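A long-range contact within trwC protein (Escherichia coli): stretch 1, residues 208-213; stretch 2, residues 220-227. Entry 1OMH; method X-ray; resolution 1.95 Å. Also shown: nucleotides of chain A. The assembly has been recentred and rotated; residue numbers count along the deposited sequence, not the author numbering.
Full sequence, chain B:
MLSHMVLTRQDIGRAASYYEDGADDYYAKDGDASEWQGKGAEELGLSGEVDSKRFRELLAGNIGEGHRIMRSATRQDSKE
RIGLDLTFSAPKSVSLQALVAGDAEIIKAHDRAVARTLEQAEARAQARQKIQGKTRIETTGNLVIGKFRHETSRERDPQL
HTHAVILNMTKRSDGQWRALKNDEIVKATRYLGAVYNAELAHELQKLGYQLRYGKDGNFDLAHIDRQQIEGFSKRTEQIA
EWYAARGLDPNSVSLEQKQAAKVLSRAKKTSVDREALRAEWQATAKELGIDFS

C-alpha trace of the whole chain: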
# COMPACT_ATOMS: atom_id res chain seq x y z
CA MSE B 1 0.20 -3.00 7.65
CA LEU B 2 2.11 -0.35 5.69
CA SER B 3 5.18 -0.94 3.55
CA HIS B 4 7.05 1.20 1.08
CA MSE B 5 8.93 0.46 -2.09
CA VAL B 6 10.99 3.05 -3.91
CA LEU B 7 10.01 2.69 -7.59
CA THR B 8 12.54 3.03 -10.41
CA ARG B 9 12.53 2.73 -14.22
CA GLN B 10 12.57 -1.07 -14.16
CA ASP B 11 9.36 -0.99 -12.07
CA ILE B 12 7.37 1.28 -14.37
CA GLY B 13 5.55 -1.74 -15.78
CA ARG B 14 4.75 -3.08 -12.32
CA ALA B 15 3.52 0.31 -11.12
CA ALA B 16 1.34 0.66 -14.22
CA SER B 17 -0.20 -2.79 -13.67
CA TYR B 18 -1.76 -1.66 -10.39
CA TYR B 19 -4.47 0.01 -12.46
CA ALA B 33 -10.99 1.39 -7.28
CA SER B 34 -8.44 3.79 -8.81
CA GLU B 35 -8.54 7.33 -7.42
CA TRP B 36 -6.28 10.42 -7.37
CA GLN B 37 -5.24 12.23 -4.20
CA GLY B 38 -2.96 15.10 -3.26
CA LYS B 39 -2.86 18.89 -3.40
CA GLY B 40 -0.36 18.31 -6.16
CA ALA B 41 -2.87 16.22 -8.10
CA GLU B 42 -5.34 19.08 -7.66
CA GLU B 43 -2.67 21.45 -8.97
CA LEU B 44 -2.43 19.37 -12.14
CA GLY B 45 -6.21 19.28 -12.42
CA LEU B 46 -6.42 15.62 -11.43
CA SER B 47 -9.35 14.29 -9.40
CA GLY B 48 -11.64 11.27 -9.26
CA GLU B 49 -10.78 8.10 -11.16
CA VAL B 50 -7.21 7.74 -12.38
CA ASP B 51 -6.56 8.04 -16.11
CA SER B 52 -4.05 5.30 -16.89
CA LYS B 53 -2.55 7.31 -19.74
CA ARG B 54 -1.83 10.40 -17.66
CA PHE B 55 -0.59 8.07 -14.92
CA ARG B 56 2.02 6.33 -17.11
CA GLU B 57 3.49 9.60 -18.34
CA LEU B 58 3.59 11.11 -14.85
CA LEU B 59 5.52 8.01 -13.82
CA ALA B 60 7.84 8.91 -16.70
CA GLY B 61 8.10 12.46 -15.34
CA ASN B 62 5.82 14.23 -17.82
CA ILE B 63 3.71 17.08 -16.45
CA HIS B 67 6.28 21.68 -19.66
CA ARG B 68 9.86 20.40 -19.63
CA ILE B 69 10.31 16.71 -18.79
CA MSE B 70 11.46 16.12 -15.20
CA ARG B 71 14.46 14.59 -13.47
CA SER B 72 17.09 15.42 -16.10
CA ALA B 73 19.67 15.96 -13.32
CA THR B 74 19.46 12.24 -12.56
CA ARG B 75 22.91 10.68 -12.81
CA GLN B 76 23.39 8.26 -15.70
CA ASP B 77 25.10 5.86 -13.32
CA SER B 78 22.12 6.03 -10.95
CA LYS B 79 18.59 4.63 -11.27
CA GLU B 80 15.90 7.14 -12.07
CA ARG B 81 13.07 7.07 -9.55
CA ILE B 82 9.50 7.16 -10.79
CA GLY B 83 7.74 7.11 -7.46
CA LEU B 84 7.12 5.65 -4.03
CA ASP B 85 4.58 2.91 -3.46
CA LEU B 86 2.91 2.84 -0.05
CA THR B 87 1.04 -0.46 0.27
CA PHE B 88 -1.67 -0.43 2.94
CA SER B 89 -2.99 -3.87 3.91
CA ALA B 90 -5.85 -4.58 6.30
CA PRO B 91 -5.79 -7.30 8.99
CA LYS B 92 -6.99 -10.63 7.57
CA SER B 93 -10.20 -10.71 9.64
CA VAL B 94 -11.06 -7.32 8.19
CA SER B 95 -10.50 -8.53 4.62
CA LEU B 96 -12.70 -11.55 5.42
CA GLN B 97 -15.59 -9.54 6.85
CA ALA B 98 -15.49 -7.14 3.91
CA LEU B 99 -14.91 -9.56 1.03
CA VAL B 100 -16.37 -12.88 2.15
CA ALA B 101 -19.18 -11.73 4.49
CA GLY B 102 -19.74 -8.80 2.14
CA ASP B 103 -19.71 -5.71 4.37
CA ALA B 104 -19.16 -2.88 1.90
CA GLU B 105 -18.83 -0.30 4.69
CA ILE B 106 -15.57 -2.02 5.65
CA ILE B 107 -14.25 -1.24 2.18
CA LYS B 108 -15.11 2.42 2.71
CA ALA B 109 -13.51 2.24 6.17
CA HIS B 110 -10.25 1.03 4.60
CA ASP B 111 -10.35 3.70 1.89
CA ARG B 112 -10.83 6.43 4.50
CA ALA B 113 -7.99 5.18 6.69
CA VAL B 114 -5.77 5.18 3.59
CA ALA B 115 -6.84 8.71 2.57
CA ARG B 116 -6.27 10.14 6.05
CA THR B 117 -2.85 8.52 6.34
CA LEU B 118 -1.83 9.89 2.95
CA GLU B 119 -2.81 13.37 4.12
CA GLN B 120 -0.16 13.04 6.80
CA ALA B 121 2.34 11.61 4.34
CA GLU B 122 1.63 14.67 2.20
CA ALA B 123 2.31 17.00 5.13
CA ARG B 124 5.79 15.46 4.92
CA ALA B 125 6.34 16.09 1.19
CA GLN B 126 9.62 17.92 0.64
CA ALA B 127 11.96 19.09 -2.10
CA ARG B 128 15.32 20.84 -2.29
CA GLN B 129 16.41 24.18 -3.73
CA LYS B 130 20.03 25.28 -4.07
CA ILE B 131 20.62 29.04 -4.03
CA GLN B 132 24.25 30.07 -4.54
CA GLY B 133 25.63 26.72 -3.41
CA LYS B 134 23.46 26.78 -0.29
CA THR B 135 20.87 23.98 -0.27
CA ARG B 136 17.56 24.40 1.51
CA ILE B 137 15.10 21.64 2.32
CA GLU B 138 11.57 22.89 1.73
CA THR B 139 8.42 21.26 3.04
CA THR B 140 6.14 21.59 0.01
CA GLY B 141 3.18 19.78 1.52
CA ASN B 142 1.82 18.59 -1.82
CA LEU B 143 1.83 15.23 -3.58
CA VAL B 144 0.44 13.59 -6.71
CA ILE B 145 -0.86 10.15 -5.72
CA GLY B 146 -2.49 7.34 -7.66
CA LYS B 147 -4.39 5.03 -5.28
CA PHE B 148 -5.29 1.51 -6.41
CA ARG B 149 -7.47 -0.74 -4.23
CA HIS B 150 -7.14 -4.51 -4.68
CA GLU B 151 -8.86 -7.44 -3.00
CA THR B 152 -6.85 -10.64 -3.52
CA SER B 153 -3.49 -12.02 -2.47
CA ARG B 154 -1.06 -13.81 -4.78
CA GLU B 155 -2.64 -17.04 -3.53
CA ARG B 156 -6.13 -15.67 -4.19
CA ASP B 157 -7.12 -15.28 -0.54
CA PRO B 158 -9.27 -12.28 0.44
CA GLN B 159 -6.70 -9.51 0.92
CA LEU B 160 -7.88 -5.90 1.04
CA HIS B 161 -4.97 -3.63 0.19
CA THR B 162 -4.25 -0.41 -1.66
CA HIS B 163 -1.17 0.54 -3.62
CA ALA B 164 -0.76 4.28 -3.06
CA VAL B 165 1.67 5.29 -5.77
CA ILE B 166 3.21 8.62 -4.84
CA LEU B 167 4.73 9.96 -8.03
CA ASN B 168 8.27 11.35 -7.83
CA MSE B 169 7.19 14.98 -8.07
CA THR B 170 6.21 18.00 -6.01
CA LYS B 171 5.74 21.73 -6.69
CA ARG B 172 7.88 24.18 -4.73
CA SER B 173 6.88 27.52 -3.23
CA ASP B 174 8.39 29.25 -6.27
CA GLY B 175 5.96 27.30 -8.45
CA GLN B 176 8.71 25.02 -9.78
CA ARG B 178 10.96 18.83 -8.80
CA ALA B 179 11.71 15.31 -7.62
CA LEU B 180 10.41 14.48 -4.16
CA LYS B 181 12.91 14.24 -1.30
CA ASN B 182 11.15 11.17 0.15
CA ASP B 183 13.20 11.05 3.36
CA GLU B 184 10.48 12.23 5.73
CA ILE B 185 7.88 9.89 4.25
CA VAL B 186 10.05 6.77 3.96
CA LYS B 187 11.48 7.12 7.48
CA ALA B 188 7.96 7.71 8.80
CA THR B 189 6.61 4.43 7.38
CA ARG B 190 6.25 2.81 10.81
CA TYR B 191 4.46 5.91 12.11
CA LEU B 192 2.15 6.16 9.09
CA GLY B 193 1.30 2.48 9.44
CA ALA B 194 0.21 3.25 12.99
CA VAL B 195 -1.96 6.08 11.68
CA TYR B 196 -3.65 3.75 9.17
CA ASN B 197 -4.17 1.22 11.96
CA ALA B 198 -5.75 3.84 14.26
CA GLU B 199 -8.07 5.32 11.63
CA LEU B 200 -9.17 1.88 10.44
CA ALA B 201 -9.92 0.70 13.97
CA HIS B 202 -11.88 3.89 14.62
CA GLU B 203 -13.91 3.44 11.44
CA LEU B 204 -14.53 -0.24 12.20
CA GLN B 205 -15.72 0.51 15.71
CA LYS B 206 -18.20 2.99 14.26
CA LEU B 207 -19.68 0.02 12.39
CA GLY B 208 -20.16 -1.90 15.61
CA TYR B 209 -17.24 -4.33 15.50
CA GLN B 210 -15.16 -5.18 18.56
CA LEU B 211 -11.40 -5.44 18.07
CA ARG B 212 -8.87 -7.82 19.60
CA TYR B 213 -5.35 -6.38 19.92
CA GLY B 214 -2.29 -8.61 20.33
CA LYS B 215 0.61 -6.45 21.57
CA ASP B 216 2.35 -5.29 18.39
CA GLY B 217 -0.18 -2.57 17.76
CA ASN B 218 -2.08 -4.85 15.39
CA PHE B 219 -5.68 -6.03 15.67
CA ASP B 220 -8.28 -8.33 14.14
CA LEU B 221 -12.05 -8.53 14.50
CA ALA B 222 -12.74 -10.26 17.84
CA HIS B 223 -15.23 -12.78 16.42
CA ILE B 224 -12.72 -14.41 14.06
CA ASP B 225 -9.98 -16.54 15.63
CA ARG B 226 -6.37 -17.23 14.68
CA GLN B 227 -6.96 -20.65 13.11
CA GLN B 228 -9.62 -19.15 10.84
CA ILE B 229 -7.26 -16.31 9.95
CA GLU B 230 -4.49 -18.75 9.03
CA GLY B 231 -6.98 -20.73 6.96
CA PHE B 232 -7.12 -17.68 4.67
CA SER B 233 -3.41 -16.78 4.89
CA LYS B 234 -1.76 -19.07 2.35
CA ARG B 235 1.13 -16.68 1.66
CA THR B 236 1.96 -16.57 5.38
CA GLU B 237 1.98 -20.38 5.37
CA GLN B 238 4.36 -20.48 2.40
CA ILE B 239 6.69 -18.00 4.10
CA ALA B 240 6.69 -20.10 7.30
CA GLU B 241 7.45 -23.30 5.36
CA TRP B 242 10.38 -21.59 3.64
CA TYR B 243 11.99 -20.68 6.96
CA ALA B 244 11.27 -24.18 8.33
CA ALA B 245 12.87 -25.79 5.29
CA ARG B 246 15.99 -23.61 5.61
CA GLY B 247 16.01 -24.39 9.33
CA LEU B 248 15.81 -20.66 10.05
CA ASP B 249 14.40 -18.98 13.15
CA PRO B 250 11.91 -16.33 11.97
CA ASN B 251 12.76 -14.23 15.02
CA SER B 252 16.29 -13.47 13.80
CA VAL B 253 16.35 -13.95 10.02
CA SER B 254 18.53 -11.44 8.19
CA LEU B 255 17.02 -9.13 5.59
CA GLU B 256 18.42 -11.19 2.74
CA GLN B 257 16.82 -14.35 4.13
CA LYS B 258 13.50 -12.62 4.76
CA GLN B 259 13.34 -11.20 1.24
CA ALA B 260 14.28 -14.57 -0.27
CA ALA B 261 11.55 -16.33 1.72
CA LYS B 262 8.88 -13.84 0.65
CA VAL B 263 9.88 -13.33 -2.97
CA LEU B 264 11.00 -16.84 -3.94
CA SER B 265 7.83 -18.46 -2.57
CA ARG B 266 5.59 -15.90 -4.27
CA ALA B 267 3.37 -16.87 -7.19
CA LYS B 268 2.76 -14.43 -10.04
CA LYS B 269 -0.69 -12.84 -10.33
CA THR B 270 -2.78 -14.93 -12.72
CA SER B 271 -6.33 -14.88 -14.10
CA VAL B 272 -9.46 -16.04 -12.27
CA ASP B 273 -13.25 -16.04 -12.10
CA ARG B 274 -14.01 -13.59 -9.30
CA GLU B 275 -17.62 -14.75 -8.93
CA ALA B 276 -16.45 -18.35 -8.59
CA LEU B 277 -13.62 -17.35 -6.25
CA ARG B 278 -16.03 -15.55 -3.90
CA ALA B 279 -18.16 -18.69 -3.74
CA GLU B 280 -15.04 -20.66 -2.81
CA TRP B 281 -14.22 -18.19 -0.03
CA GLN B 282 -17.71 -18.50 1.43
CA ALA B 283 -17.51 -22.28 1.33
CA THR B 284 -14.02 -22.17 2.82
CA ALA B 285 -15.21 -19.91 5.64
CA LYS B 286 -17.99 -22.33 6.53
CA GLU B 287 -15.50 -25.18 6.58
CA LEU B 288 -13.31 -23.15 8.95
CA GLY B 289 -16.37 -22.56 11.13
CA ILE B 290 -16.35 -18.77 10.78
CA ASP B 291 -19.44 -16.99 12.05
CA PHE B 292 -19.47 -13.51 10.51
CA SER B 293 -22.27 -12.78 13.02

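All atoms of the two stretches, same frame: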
# COMPACT_ATOMS: atom_id res chain seq x y z
N GLY B 208 -19.71 -0.96 14.61
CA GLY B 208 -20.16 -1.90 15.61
C GLY B 208 -19.34 -3.17 15.78
O GLY B 208 -19.86 -4.16 16.30
N TYR B 209 -18.09 -3.15 15.34
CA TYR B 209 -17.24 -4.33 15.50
C TYR B 209 -16.35 -4.15 16.72
O TYR B 209 -15.94 -3.03 17.03
CB TYR B 209 -16.33 -4.54 14.28
CG TYR B 209 -17.05 -4.90 13.02
CD1 TYR B 209 -17.22 -3.97 11.99
CD2 TYR B 209 -17.61 -6.17 12.85
CE1 TYR B 209 -17.93 -4.30 10.83
CE2 TYR B 209 -18.31 -6.50 11.70
CZ TYR B 209 -18.47 -5.57 10.70
OH TYR B 209 -19.17 -5.90 9.58
N GLN B 210 -16.06 -5.25 17.42
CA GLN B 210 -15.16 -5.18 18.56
C GLN B 210 -13.82 -5.67 18.03
O GLN B 210 -13.78 -6.58 17.20
CB GLN B 210 -15.63 -6.06 19.71
CG GLN B 210 -14.84 -5.81 20.99
CD GLN B 210 -15.47 -6.44 22.22
OE1 GLN B 210 -16.66 -6.29 22.47
NE2 GLN B 210 -14.66 -7.15 23.00
N LEU B 211 -12.74 -5.08 18.52
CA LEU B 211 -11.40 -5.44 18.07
C LEU B 211 -10.58 -6.14 19.14
O LEU B 211 -10.70 -5.84 20.33
CB LEU B 211 -10.66 -4.19 17.61
CG LEU B 211 -11.44 -3.26 16.67
CD1 LEU B 211 -10.58 -2.06 16.31
CD2 LEU B 211 -11.86 -4.02 15.42
N ARG B 212 -9.75 -7.07 18.71
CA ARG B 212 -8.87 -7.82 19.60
C ARG B 212 -7.43 -7.47 19.24
O ARG B 212 -6.96 -7.81 18.15
CB ARG B 212 -9.10 -9.33 19.42
CG ARG B 212 -8.14 -10.21 20.23
CD ARG B 212 -8.29 -11.70 19.87
NE ARG B 212 -7.71 -12.03 18.57
CZ ARG B 212 -8.39 -12.52 17.53
NH1 ARG B 212 -9.69 -12.74 17.63
NH2 ARG B 212 -7.76 -12.81 16.40
N TYR B 213 -6.75 -6.77 20.14
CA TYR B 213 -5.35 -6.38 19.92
C TYR B 213 -4.42 -7.47 20.45
O TYR B 213 -4.79 -8.22 21.35
CB TYR B 213 -5.05 -5.06 20.63
CG TYR B 213 -5.77 -3.88 20.03
CD1 TYR B 213 -7.11 -3.63 20.32
CD2 TYR B 213 -5.13 -3.03 19.12
CE1 TYR B 213 -7.80 -2.58 19.72
CE2 TYR B 213 -5.80 -1.97 18.52
CZ TYR B 213 -7.14 -1.75 18.83
OH TYR B 213 -7.81 -0.72 18.22
N ASP B 220 -7.42 -7.55 15.02
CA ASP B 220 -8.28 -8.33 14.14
C ASP B 220 -9.67 -8.24 14.76
O ASP B 220 -9.80 -7.87 15.93
CB ASP B 220 -7.83 -9.79 14.07
CG ASP B 220 -6.89 -10.06 12.91
OD1 ASP B 220 -7.33 -9.93 11.75
OD2 ASP B 220 -5.72 -10.39 13.16
N LEU B 221 -10.70 -8.56 13.98
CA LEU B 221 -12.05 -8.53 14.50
C LEU B 221 -12.14 -9.65 15.55
O LEU B 221 -11.78 -10.79 15.28
CB LEU B 221 -13.05 -8.76 13.37
CG LEU B 221 -12.93 -7.74 12.24
CD1 LEU B 221 -13.97 -8.03 11.17
CD2 LEU B 221 -13.12 -6.33 12.79
N ALA B 222 -12.64 -9.31 16.74
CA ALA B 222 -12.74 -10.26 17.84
C ALA B 222 -13.52 -11.56 17.60
O ALA B 222 -13.25 -12.56 18.26
CB ALA B 222 -13.31 -9.55 19.07
N HIS B 223 -14.45 -11.57 16.66
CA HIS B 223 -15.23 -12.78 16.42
C HIS B 223 -14.61 -13.79 15.45
O HIS B 223 -15.22 -14.81 15.14
CB HIS B 223 -16.64 -12.42 15.95
CG HIS B 223 -16.68 -11.58 14.71
ND1 HIS B 223 -16.24 -10.28 14.68
CD2 HIS B 223 -17.11 -11.87 13.46
CE1 HIS B 223 -16.41 -9.79 13.47
NE2 HIS B 223 -16.94 -10.73 12.71
N ILE B 224 -13.40 -13.51 14.98
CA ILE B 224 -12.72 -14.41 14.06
C ILE B 224 -11.39 -14.80 14.71
O ILE B 224 -10.55 -13.94 14.97
CB ILE B 224 -12.48 -13.73 12.69
CG1 ILE B 224 -13.82 -13.30 12.09
CG2 ILE B 224 -11.77 -14.69 11.74
CD1 ILE B 224 -13.71 -12.58 10.77
N ASP B 225 -11.20 -16.09 14.97
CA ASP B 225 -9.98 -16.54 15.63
C ASP B 225 -8.78 -16.77 14.73
O ASP B 225 -8.88 -16.74 13.50
CB ASP B 225 -10.25 -17.81 16.47
CG ASP B 225 -10.57 -19.02 15.63
OD1 ASP B 225 -9.96 -19.20 14.55
OD2 ASP B 225 -11.42 -19.83 16.05
N ARG B 226 -7.63 -17.01 15.37
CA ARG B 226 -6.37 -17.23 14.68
C ARG B 226 -6.36 -18.38 13.68
O ARG B 226 -5.82 -18.25 12.59
CB ARG B 226 -5.26 -17.40 15.72
CG ARG B 226 -3.91 -17.92 15.21
CD ARG B 226 -3.32 -17.13 14.04
NE ARG B 226 -3.41 -15.68 14.19
CZ ARG B 226 -2.77 -14.81 13.41
NH1 ARG B 226 -1.97 -15.24 12.44
NH2 ARG B 226 -2.94 -13.51 13.59
N GLN B 227 -6.96 -19.52 14.04
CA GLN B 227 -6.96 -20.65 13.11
C GLN B 227 -7.73 -20.31 11.84
O GLN B 227 -7.34 -20.73 10.75
CB GLN B 227 -7.57 -21.89 13.77
CG GLN B 227 -6.82 -22.38 15.01
CD GLN B 227 -5.37 -22.76 14.74
P DT A 23 -0.82 -11.93 10.63
OP1 DT A 23 -2.18 -11.75 11.20
OP2 DT A 23 0.04 -13.03 11.13
O5' DT A 23 -0.92 -12.00 9.04
C5' DT A 23 -1.78 -12.95 8.35
C4' DT A 23 -2.42 -12.29 7.15
O4' DT A 23 -2.97 -11.05 7.58
C3' DT A 23 -1.54 -11.99 5.92
O3' DT A 23 -2.25 -12.64 4.85
C2' DT A 23 -2.03 -10.63 5.45
C1' DT A 23 -2.82 -10.05 6.61
N1 DT A 23 -2.42 -8.80 7.27
C2 DT A 23 -2.21 -7.67 6.52
O2 DT A 23 -2.18 -7.68 5.30
N3 DT A 23 -2.05 -6.52 7.25
C4 DT A 23 -2.05 -6.40 8.63
O4 DT A 23 -1.94 -5.29 9.14
C5 DT A 23 -2.21 -7.64 9.36
C7 DT A 23 -2.20 -7.63 10.85
C6 DT A 23 -2.36 -8.76 8.65
O HOH W 1 -16.75 -8.28 16.53
O HOH W 2 -4.93 -12.06 15.13
O HOH W 3 -11.40 -12.44 20.29

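R212 covers the most surface in this contact, and it works at both ends of the residue. Its backbone sits in an antiparallel pairing with D220: R212 N donates to D220 O at 2.9 Å, and D220 N returns the bond to R212 O at 3.2 Å, the first of the two nearly linear. One step back, L211 and L221 form the neighbouring non-hydrogen-bonded pair, their CA atoms 4.8 Å apart. A further bond, A222 N to Q210 O at 3.0 Å and almost straight, continues the ladder just past the strand residues of stretch 2.

The chain then bends. A type I turn runs from L221 to I224, held by I224 N donating to L221 O at 3.2 Å, and the R212 side chain reads the result. R212 and D220 start on the same face of the sheet, but the arginine extends far enough for its guanidinium to reach the carbonyl of the turn's last residue. R212 NH1 donates to I224 O at 3.0 Å; R212 NH2 lies 3.3 Å from the same I224 O and adds a weak bond. The carbonyl lies near the guanidinium plane, where the N-H groups point, so one oxygen serves both nitrogens. Water 3 adds a second link, accepting from R212 NH1 at 3.2 Å and donating to A222 O at 2.7 Å.

The charge of D220 is engaged less directly. D220 OD2 stands 4.5 Å from R212 NH2 and well out of the guanidinium plane, so the charges are near without a direct bond. Water 2 fills the role, donating to D220 OD2 at 2.7 Å while accepting from R212 NH2 at 3.2 Å and R226 NH2 at 2.9 Å. R226 in turn grips the phosphate of DT23, with NH1 to OP2 at 3.3 Å and NH2 to OP1 at 3.1 Å, so the hydrated cluster adjoins the nucleic acid.

A222, next in covered area, contributes a small side chain beside two longer ones: its CB is 4.2 Å from both Q210 CB and R212 CB. Apolar packing gathers around L221. Although the CB atoms of L211 and L221 diverge, their ends converge, CD2 to CD2 at 3.7 Å, and Y209 CB meets L221 CD2 at 4.0 Å. The Y209 ring also approaches H223, with Y209 CD2 3.9 Å from H223 CE1. Water 1 joins Q210 N, at 3.2 Å, to H223 ND1, at 2.8 Å.

The rule is economical: a short ladder sets the register, and one long arginine ties it to the turn.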